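Local coordinates for protein microbial serine proteinases; subtilisin (Bacillus subtilis, PDB 2GKO) that cleaves peptide bonds as a cold-adapted, calcium-loaded serine endopeptidase of the subtilisin family, at residues A[24-29]-A[93-98]; A[135-140]-A[160-165]; A[206-211]-A[297-302]. All coordinates share one frame; numbering follows the deposited sequence.

Contact 1: residues A[24-29]-A[93-98]. With CA (calcium ion), chain B.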
loop_
_atom_site.group_PDB
_atom_site.type_symbol
_atom_site.label_atom_id
_atom_site.label_comp_id
_atom_site.label_asym_id
_atom_site.label_seq_id
_atom_site.Cartn_x
_atom_site.Cartn_y
_atom_site.Cartn_z
ATOM N N GLY A 24 -16.236 -2.266 3.028
ATOM C CA GLY A 24 -15.484 -2.361 4.259
ATOM C C GLY A 24 -14.434 -1.270 4.447
ATOM O O GLY A 24 -14.190 -0.466 3.555
ATOM N N GLY A 25 -13.844 -1.254 5.629
ATOM C CA GLY A 25 -12.834 -0.275 5.997
ATOM C C GLY A 25 -13.342 0.875 6.841
ATOM O O GLY A 25 -12.583 1.787 7.150
ATOM N N ALA A 26 -14.626 0.847 7.218
ATOM C CA ALA A 26 -15.223 1.964 7.935
ATOM C C ALA A 26 -14.440 2.322 9.187
ATOM O O ALA A 26 -14.080 1.465 9.982
ATOM C CB ALA A 26 -16.671 1.662 8.290
ATOM N N GLY A 27 -14.177 3.610 9.350
ATOM C CA GLY A 27 -13.503 4.113 10.528
ATOM C C GLY A 27 -11.991 4.099 10.479
ATOM O O GLY A 27 -11.373 4.767 11.297
ATOM N N ILE A 28 -11.406 3.381 9.520
ATOM C CA ILE A 28 -9.963 3.267 9.446
ATOM C C ILE A 28 -9.446 4.277 8.468
ATOM O O ILE A 28 -10.012 4.464 7.393
ATOM C CB ILE A 28 -9.535 1.855 9.029
ATOM C CG1 ILE A 28 -10.206 0.795 9.918
ATOM C CG2 ILE A 28 -8.012 1.742 9.077
ATOM C CD1 ILE A 28 -9.914 0.911 11.386
ATOM N N ASN A 29 -8.338 4.928 8.829
ATOM C CA ASN A 29 -7.749 5.980 7.991
ATOM C C ASN A 29 -6.556 5.428 7.247
ATOM O O ASN A 29 -5.690 4.809 7.854
ATOM C CB ASN A 29 -7.306 7.154 8.868
ATOM C CG ASN A 29 -8.398 7.606 9.801
ATOM O OD1 ASN A 29 -9.355 8.259 9.359
ATOM N ND2 ASN A 29 -8.319 7.193 11.072
ATOM N N ALA A 93 -10.951 -1.145 0.090
ATOM C CA ALA A 93 -11.654 -0.719 1.322
ATOM C C ALA A 93 -12.388 0.593 1.038
ATOM O O ALA A 93 -11.955 1.668 1.484
ATOM C CB ALA A 93 -10.673 -0.537 2.449
ATOM N N PRO A 94 -13.506 0.537 0.322
ATOM C CA PRO A 94 -14.183 1.755 -0.145
ATOM C C PRO A 94 -14.853 2.590 0.948
ATOM O O PRO A 94 -15.336 3.676 0.634
ATOM C CB PRO A 94 -15.233 1.204 -1.107
ATOM C CG PRO A 94 -15.576 -0.130 -0.508
ATOM C CD PRO A 94 -14.213 -0.681 -0.127
ATOM N N GLU A 95 -14.924 2.074 2.163
ATOM C CA GLU A 95 -15.458 2.841 3.297
ATOM C C GLU A 95 -14.371 3.451 4.179
ATOM O O GLU A 95 -14.676 4.150 5.132
ATOM C CB GLU A 95 -16.311 1.958 4.167
ATOM C CG GLU A 95 -17.522 1.412 3.420
ATOM C CD GLU A 95 -18.287 0.400 4.242
ATOM O OE1 GLU A 95 -18.613 0.692 5.398
ATOM O OE2 GLU A 95 -18.563 -0.699 3.720
ATOM N N ALA A 96 -13.109 3.183 3.859
ATOM C CA ALA A 96 -12.015 3.822 4.595
ATOM C C ALA A 96 -11.951 5.344 4.374
ATOM O O ALA A 96 -12.511 5.897 3.419
ATOM C CB ALA A 96 -10.687 3.162 4.246
ATOM N N ASP A 97 -11.264 6.023 5.291
ATOM C CA ASP A 97 -11.091 7.462 5.218
ATOM C C ASP A 97 -9.723 7.726 4.614
ATOM O O ASP A 97 -8.735 7.179 5.085
ATOM C CB ASP A 97 -11.108 8.066 6.610
ATOM C CG ASP A 97 -12.387 7.819 7.380
ATOM O OD1 ASP A 97 -13.427 7.468 6.774
ATOM O OD2 ASP A 97 -12.432 7.997 8.618
ATOM N N LEU A 98 -9.662 8.581 3.607
ATOM C CA LEU A 98 -8.396 8.920 2.964
ATOM C C LEU A 98 -7.744 10.128 3.621
ATOM O O LEU A 98 -8.364 11.180 3.750
ATOM C CB LEU A 98 -8.613 9.229 1.473
ATOM C CG LEU A 98 -7.415 9.719 0.670
ATOM C CD1 LEU A 98 -6.284 8.668 0.695
ATOM C CD2 LEU A 98 -7.870 10.054 -0.720
HETATM CA CA CA B . -11.244 9.117 10.035
HETATM O O HOH W 1 -16.672 -1.275 7.094
HETATM O O HOH W 2 -15.052 5.406 7.374
HETATM O O HOH W 3 -11.554 7.520 11.471
HETATM O O HOH W 4 -13.075 10.086 11.021
HETATM O O HOH W 5 -10.058 10.173 11.733
#

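Contact 2: residues A[135-140]-A[160-165]. With PMS (phenylmethanesulfonic acid), chain G.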
loop_
_atom_site.group_PDB
_atom_site.type_symbol
_atom_site.label_atom_id
_atom_site.label_comp_id
_atom_site.label_asym_id
_atom_site.label_seq_id
_atom_site.Cartn_x
_atom_site.Cartn_y
_atom_site.Cartn_z
ATOM N N ILE A 135 -0.573 3.727 7.225
ATOM C CA ILE A 135 0.229 4.443 6.253
ATOM C C ILE A 135 0.509 3.548 5.056
ATOM O O ILE A 135 0.910 2.403 5.214
ATOM C CB ILE A 135 1.610 4.879 6.851
ATOM C CG1 ILE A 135 1.393 6.026 7.834
ATOM C CG2 ILE A 135 2.559 5.290 5.727
ATOM C CD1 ILE A 135 2.649 6.453 8.625
ATOM N N ASN A 136 0.338 4.114 3.874
ATOM C CA ASN A 136 0.834 3.525 2.649
ATOM C C ASN A 136 1.961 4.378 2.060
ATOM O O ASN A 136 1.745 5.545 1.746
ATOM C CB ASN A 136 -0.293 3.403 1.612
ATOM C CG ASN A 136 0.175 2.689 0.370
ATOM O OD1 ASN A 136 0.115 1.451 0.302
ATOM N ND2 ASN A 136 0.733 3.441 -0.582
ATOM N N MET A 137 3.137 3.784 1.896
ATOM C CA MET A 137 4.269 4.423 1.213
ATOM C C MET A 137 4.635 3.628 -0.036
ATOM O O MET A 137 5.376 2.651 0.007
ATOM C CB MET A 137 5.479 4.599 2.135
ATOM C CG MET A 137 5.246 5.722 3.082
ATOM S SD MET A 137 6.679 6.135 4.049
ATOM C CE MET A 137 6.642 4.902 5.209
ATOM N N SER A 138 4.085 4.068 -1.150
ATOM C CA SER A 138 4.380 3.494 -2.446
ATOM C C SER A 138 5.583 4.213 -3.027
ATOM O O SER A 138 5.499 4.956 -4.006
ATOM C CB SER A 138 3.149 3.579 -3.346
ATOM O OG SER A 138 2.202 2.612 -2.969
ATOM N N LEU A 139 6.716 4.008 -2.361
ATOM C CA LEU A 139 7.930 4.714 -2.709
ATOM C C LEU A 139 9.075 3.912 -2.146
ATOM O O LEU A 139 8.909 3.086 -1.252
ATOM C CB LEU A 139 7.891 6.153 -2.182
ATOM C CG LEU A 139 7.696 6.374 -0.686
ATOM C CD1 LEU A 139 9.023 6.280 0.044
ATOM C CD2 LEU A 139 7.028 7.724 -0.396
ATOM N N GLY A 140 10.255 4.127 -2.699
ATOM C CA GLY A 140 11.392 3.371 -2.225
ATOM C C GLY A 140 12.683 3.913 -2.759
ATOM O O GLY A 140 12.708 4.648 -3.733
ATOM N N VAL A 160 0.543 2.985 14.570
ATOM C CA VAL A 160 0.283 3.108 13.139
ATOM C C VAL A 160 0.817 1.867 12.425
ATOM O O VAL A 160 1.908 1.382 12.734
ATOM C CB VAL A 160 0.926 4.397 12.562
ATOM C CG1 VAL A 160 0.735 4.505 11.054
ATOM C CG2 VAL A 160 0.374 5.620 13.261
ATOM N N LEU A 161 0.020 1.306 11.517
ATOM C CA LEU A 161 0.464 0.228 10.646
ATOM C C LEU A 161 1.062 0.838 9.377
ATOM O O LEU A 161 0.440 1.675 8.751
ATOM C CB LEU A 161 -0.682 -0.686 10.281
ATOM C CG LEU A 161 -0.330 -1.899 9.421
ATOM C CD1 LEU A 161 0.666 -2.820 10.110
ATOM C CD2 LEU A 161 -1.579 -2.652 9.109
ATOM N N ILE A 162 2.275 0.434 9.030
ATOM C CA ILE A 162 2.973 0.988 7.866
ATOM C C ILE A 162 3.129 -0.074 6.776
ATOM O O ILE A 162 3.734 -1.105 6.997
ATOM C CB ILE A 162 4.345 1.558 8.255
ATOM C CG1 ILE A 162 4.188 2.722 9.254
ATOM C CG2 ILE A 162 5.072 2.030 7.019
ATOM C CD1 ILE A 162 4.551 2.397 10.650
ATOM N N ILE A 163 2.562 0.201 5.612
ATOM C CA ILE A 163 2.649 -0.668 4.438
ATOM C C ILE A 163 3.466 0.062 3.388
ATOM O O ILE A 163 3.279 1.252 3.189
ATOM C CB ILE A 163 1.235 -0.989 3.862
ATOM C CG1 ILE A 163 0.243 -1.398 4.964
ATOM C CG2 ILE A 163 1.325 -2.048 2.737
ATOM C CD1 ILE A 163 0.617 -2.619 5.712
ATOM N N ALA A 164 4.381 -0.643 2.730
ATOM C CA ALA A 164 5.230 -0.033 1.715
ATOM C C ALA A 164 5.514 -0.962 0.551
ATOM O O ALA A 164 5.550 -2.171 0.691
ATOM C CB ALA A 164 6.547 0.400 2.338
ATOM N N ALA A 165 5.802 -0.357 -0.585
ATOM C CA ALA A 165 6.284 -1.070 -1.744
ATOM C C ALA A 165 7.605 -1.784 -1.440
ATOM O O ALA A 165 8.499 -1.206 -0.831
ATOM C CB ALA A 165 6.499 -0.094 -2.864
HETATM C C PMS G . 6.921 3.777 -7.496
HETATM S S PMS G . 6.672 2.365 -6.624
HETATM C C1 PMS G . 5.947 3.964 -8.652
HETATM C C2 PMS G . 6.251 3.490 -9.927
HETATM C C3 PMS G . 5.364 3.685 -10.991
HETATM C C4 PMS G . 4.190 4.394 -10.778
HETATM C C5 PMS G . 3.892 4.905 -9.520
HETATM C C6 PMS G . 4.777 4.693 -8.467
HETATM O O2S PMS G . 7.771 2.247 -5.690
HETATM O O1S PMS G . 6.484 1.309 -7.614
HETATM O O HOH W 6 9.979 0.776 -0.105
#

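Contact 3: residues A[206-211]-A[297-302]. With CA (calcium ion), chain D.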
loop_
_atom_site.group_PDB
_atom_site.type_symbol
_atom_site.label_atom_id
_atom_site.label_comp_id
_atom_site.label_asym_id
_atom_site.label_seq_id
_atom_site.Cartn_x
_atom_site.Cartn_y
_atom_site.Cartn_z
ATOM N N SER A 206 9.691 -7.041 -9.346
ATOM C CA SER A 206 9.474 -6.837 -7.929
ATOM C C SER A 206 10.759 -7.134 -7.133
ATOM O O SER A 206 11.403 -8.155 -7.354
ATOM C CB SER A 206 8.318 -7.754 -7.492
ATOM O OG SER A 206 7.887 -7.475 -6.184
ATOM N N SER A 207 11.139 -6.234 -6.227
ATOM C CA SER A 207 12.365 -6.396 -5.453
ATOM C C SER A 207 12.254 -7.606 -4.538
ATOM O O SER A 207 11.226 -7.820 -3.876
ATOM C CB SER A 207 12.646 -5.152 -4.627
ATOM O OG SER A 207 13.069 -4.072 -5.458
ATOM N N ARG A 208 13.330 -8.375 -4.503
ATOM C CA ARG A 208 13.434 -9.577 -3.663
ATOM C C ARG A 208 14.118 -9.304 -2.346
ATOM O O ARG A 208 15.006 -8.460 -2.224
ATOM C CB ARG A 208 14.218 -10.676 -4.403
ATOM C CG ARG A 208 13.386 -11.604 -5.217
ATOM C CD ARG A 208 12.579 -10.940 -6.337
ATOM N NE ARG A 208 11.879 -11.960 -7.119
ATOM C CZ ARG A 208 11.017 -11.740 -8.101
ATOM N NH1 ARG A 208 10.711 -10.520 -8.491
ATOM N NH2 ARG A 208 10.458 -12.766 -8.722
ATOM N N GLY A 209 13.724 -10.052 -1.316
ATOM C CA GLY A 209 14.408 -9.984 -0.051
ATOM C C GLY A 209 15.739 -10.736 -0.096
ATOM O O GLY A 209 16.179 -11.200 -1.167
ATOM N N HIS A 210 16.333 -10.886 1.078
ATOM C CA HIS A 210 17.658 -11.481 1.254
ATOM C C HIS A 210 17.574 -12.950 1.608
ATOM O O HIS A 210 16.727 -13.355 2.411
ATOM C CB HIS A 210 18.437 -10.706 2.325
ATOM C CG HIS A 210 18.745 -9.294 1.931
ATOM N ND1 HIS A 210 19.886 -8.952 1.240
ATOM C CD2 HIS A 210 18.034 -8.151 2.072
ATOM C CE1 HIS A 210 19.864 -7.657 0.980
ATOM N NE2 HIS A 210 18.746 -7.149 1.466
ATOM N N LYS A 211 18.451 -13.757 1.020
ATOM C CA LYS A 211 18.359 -15.213 1.212
ATOM C C LYS A 211 18.611 -15.640 2.667
ATOM O O LYS A 211 17.987 -16.586 3.142
ATOM C CB LYS A 211 19.352 -15.957 0.329
ATOM C CG LYS A 211 19.202 -15.777 -1.148
ATOM C CD LYS A 211 19.996 -16.804 -1.930
ATOM C CE LYS A 211 19.907 -16.509 -3.414
ATOM N NZ LYS A 211 20.700 -17.420 -4.273
ATOM N N ASP A 297 7.891 -19.526 2.849
ATOM C CA ASP A 297 8.256 -18.121 2.946
ATOM C C ASP A 297 9.492 -17.910 2.060
ATOM O O ASP A 297 10.535 -18.509 2.316
ATOM C CB ASP A 297 8.545 -17.815 4.415
ATOM C CG ASP A 297 9.149 -16.468 4.637
ATOM O OD1 ASP A 297 9.798 -16.321 5.682
ATOM O OD2 ASP A 297 9.032 -15.513 3.817
ATOM N N ASP A 298 9.369 -17.081 1.020
ATOM C CA ASP A 298 10.467 -16.907 0.058
ATOM C C ASP A 298 10.761 -15.439 -0.211
ATOM O O ASP A 298 10.001 -14.548 0.173
ATOM C CB ASP A 298 10.211 -17.704 -1.225
ATOM C CG ASP A 298 8.957 -17.289 -1.931
ATOM O OD1 ASP A 298 8.913 -16.129 -2.372
ATOM O OD2 ASP A 298 7.975 -18.029 -2.132
ATOM N N ILE A 299 11.895 -15.182 -0.850
ATOM C CA ILE A 299 12.352 -13.803 -1.034
ATOM C C ILE A 299 11.568 -13.047 -2.107
ATOM O O ILE A 299 11.637 -11.818 -2.167
ATOM C CB ILE A 299 13.873 -13.718 -1.360
ATOM C CG1 ILE A 299 14.193 -14.428 -2.677
ATOM C CG2 ILE A 299 14.701 -14.255 -0.199
ATOM C CD1 ILE A 299 15.641 -14.299 -3.085
ATOM N N ALA A 300 10.850 -13.764 -2.956
ATOM C CA ALA A 300 10.052 -13.144 -4.008
ATOM C C ALA A 300 8.718 -12.625 -3.504
ATOM O O ALA A 300 8.285 -11.536 -3.874
ATOM C CB ALA A 300 9.821 -14.108 -5.120
ATOM N N SER A 301 8.085 -13.408 -2.639
ATOM C CA SER A 301 6.692 -13.205 -2.280
ATOM C C SER A 301 6.431 -13.136 -0.774
ATOM O O SER A 301 5.291 -12.949 -0.376
ATOM C CB SER A 301 5.847 -14.306 -2.906
ATOM O OG SER A 301 6.220 -15.584 -2.403
ATOM N N GLY A 302 7.475 -13.236 0.048
ATOM C CA GLY A 302 7.313 -13.339 1.482
ATOM C C GLY A 302 6.411 -14.523 1.832
ATOM O O GLY A 302 6.546 -15.607 1.252
HETATM CA CA CA D . 6.145 -19.226 -1.376
HETATM O O HOH W 7 9.361 -9.449 -5.044
HETATM O O HOH W 8 5.024 -17.187 -0.655
#

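Contact 1: residues A[24-29]-A[93-98]
D97 and N29, paired on neighbouring parallel strands of the subtilisin sheet, bring their side chains aslant to one calcium ion. From CB, D97 passes N29 OD1 at 3.3 Å. Its CG stands anti to the carbonyl carbon (chi1 -60°), which swings the carboxylate to the metal: OD2 binds calcium at 2.2 Å, while OD1 accepts a hydrogen bond from a water that also donates to E95 O and accepts from G27 N. N29 OD1 binds the same ion at 2.2 Å, its amide plane 50° from the D97 carboxylate, and its ND2 donates to K132 O and T131 OG1. The backbone bond from D97 N to I28 O (2.9 Å) ties the strands together beside the ion. Upstream, G24 N donates to E95 OE2 from above the carboxylate plane, and G24 O receives E95 N at 3.0 Å. Glycine suits G25: at phi 100° a CB would jam against the carbonyl O of G24 and would also clash with A93 CB. Asparagine and aspartate suit the ion because each offers a hard oxygen; E49 and three waters complete the site. N29 OD1 and D97 OD2 lie just 3.2 Å apart, a closeness of two acceptors that the calcium charge probably pays for.

Contact 2: residues A[135-140]-A[160-165]
I135 to M137 and L161 to A165 run parallel, their axes 4.7 Å apart and 17° askew, joined by four backbone hydrogen bonds such as I163 N to I135 O (2.8 Å). They are the two strands of a right-handed beta-alpha-beta unit of the subtilisin fold, linked through helix 146-157. I135, M137, I162 and A164 share one face of the sheet, and apolar side chains suit this buried face, covered by helices 112-129 and 146-157. I135 and I162 lie side by side pointing the same way, CD1 of I135 4.1 Å from CG1 of I162, while the I135 side chain crosses that of V160, CG1 to CG1 at 3.6 Å. M137 runs out alongside I162 and bends at its last torsion (chi3 -78°), which brings CE to 3.7 Å from I162 CG2. A164, paired with M137, sets its CB 3.4 Å from M137 O, close enough that a small residue suits. S138 and L139, just past strand 133-137, and A165, at the end of its strand, line the pocket that holds phenylmethanesulfonic acid. S138 centres an inverse gamma turn and its OG bonds to S249 O. A water donates to both L139 O and A165 O, and A165 CB comes to 3.9 Å from the sulfonate oxygen O2S of the ligand.

Contact 3: residues A[206-211]-A[297-302]
I299 carries most of the apolar contact, its side chain pushed against the backbone of G209 and H210. Its CG1 lies between the backbone N and the carbonyl carbon (chi1 62°), leaving CG2 beside the backbone N, and CG2 touches H210 O at 3.4 Å. CD1 reaches over to CB of R208, and to CG of K211 more loosely. A beta-branched chain suits this place because one arm reaches H210 while the other extends to R208, both also resting on G209 O. A300 CB lies obliquely beside the R208 guanidinium, 3.6 Å from NE, where a methyl fits closely.

Among hydrogen bonds, G209 N donates to I299 O at 2.9 Å, the one direct bond between the loops. The R208 guanidinium donates to backbone carbonyls: NH1 to S206 O at 2.7 Å, nearly in the guanidinium plane, and also to A203 O, and NH2 to N291 O. An alanine in place of R208 would probably leave these carbonyl oxygens without their donors and open a gap beside A300. A water spans the loops, accepting from S206 OG and donating to S207 O and A300 O.

Within 297-302, D298 OD1 and S301 N form an Asx motif. S301 N meets D298 OD1 at 2.9 Å and S301 OG meets the same oxygen at 2.7 Å on its syn side, a double grip that fixes the carboxylate.

Metal binding uses the other oxygen: D298 OD2 holds calcium at 2.3 Å, with D286, I287, G294 and G296 completing the site, and a bound water joins the ion to S301 OG and G302 O.

In the fold
The three contacts follow one another along the chain, each closing before the next opens. Contacts 1 and 2 reach the same mixed sheet, their centres 16 Å apart: strand 29-34 pairs with 97-102 on one side and with 133-137 on the other, and 133-137 pairs in turn with 161-165. Contact 2 is nearest the spatial centre of the chain, at the pocket holding phenylmethanesulfonic acid. Contact 3 lies about 17 Å from contact 2, centre to centre, among loops, and 29 Å from contact 1. One calcium thus joins strand ends in contact 1 and another binds the 297-302 loop in contact 3, on opposite sides of the chain's centre.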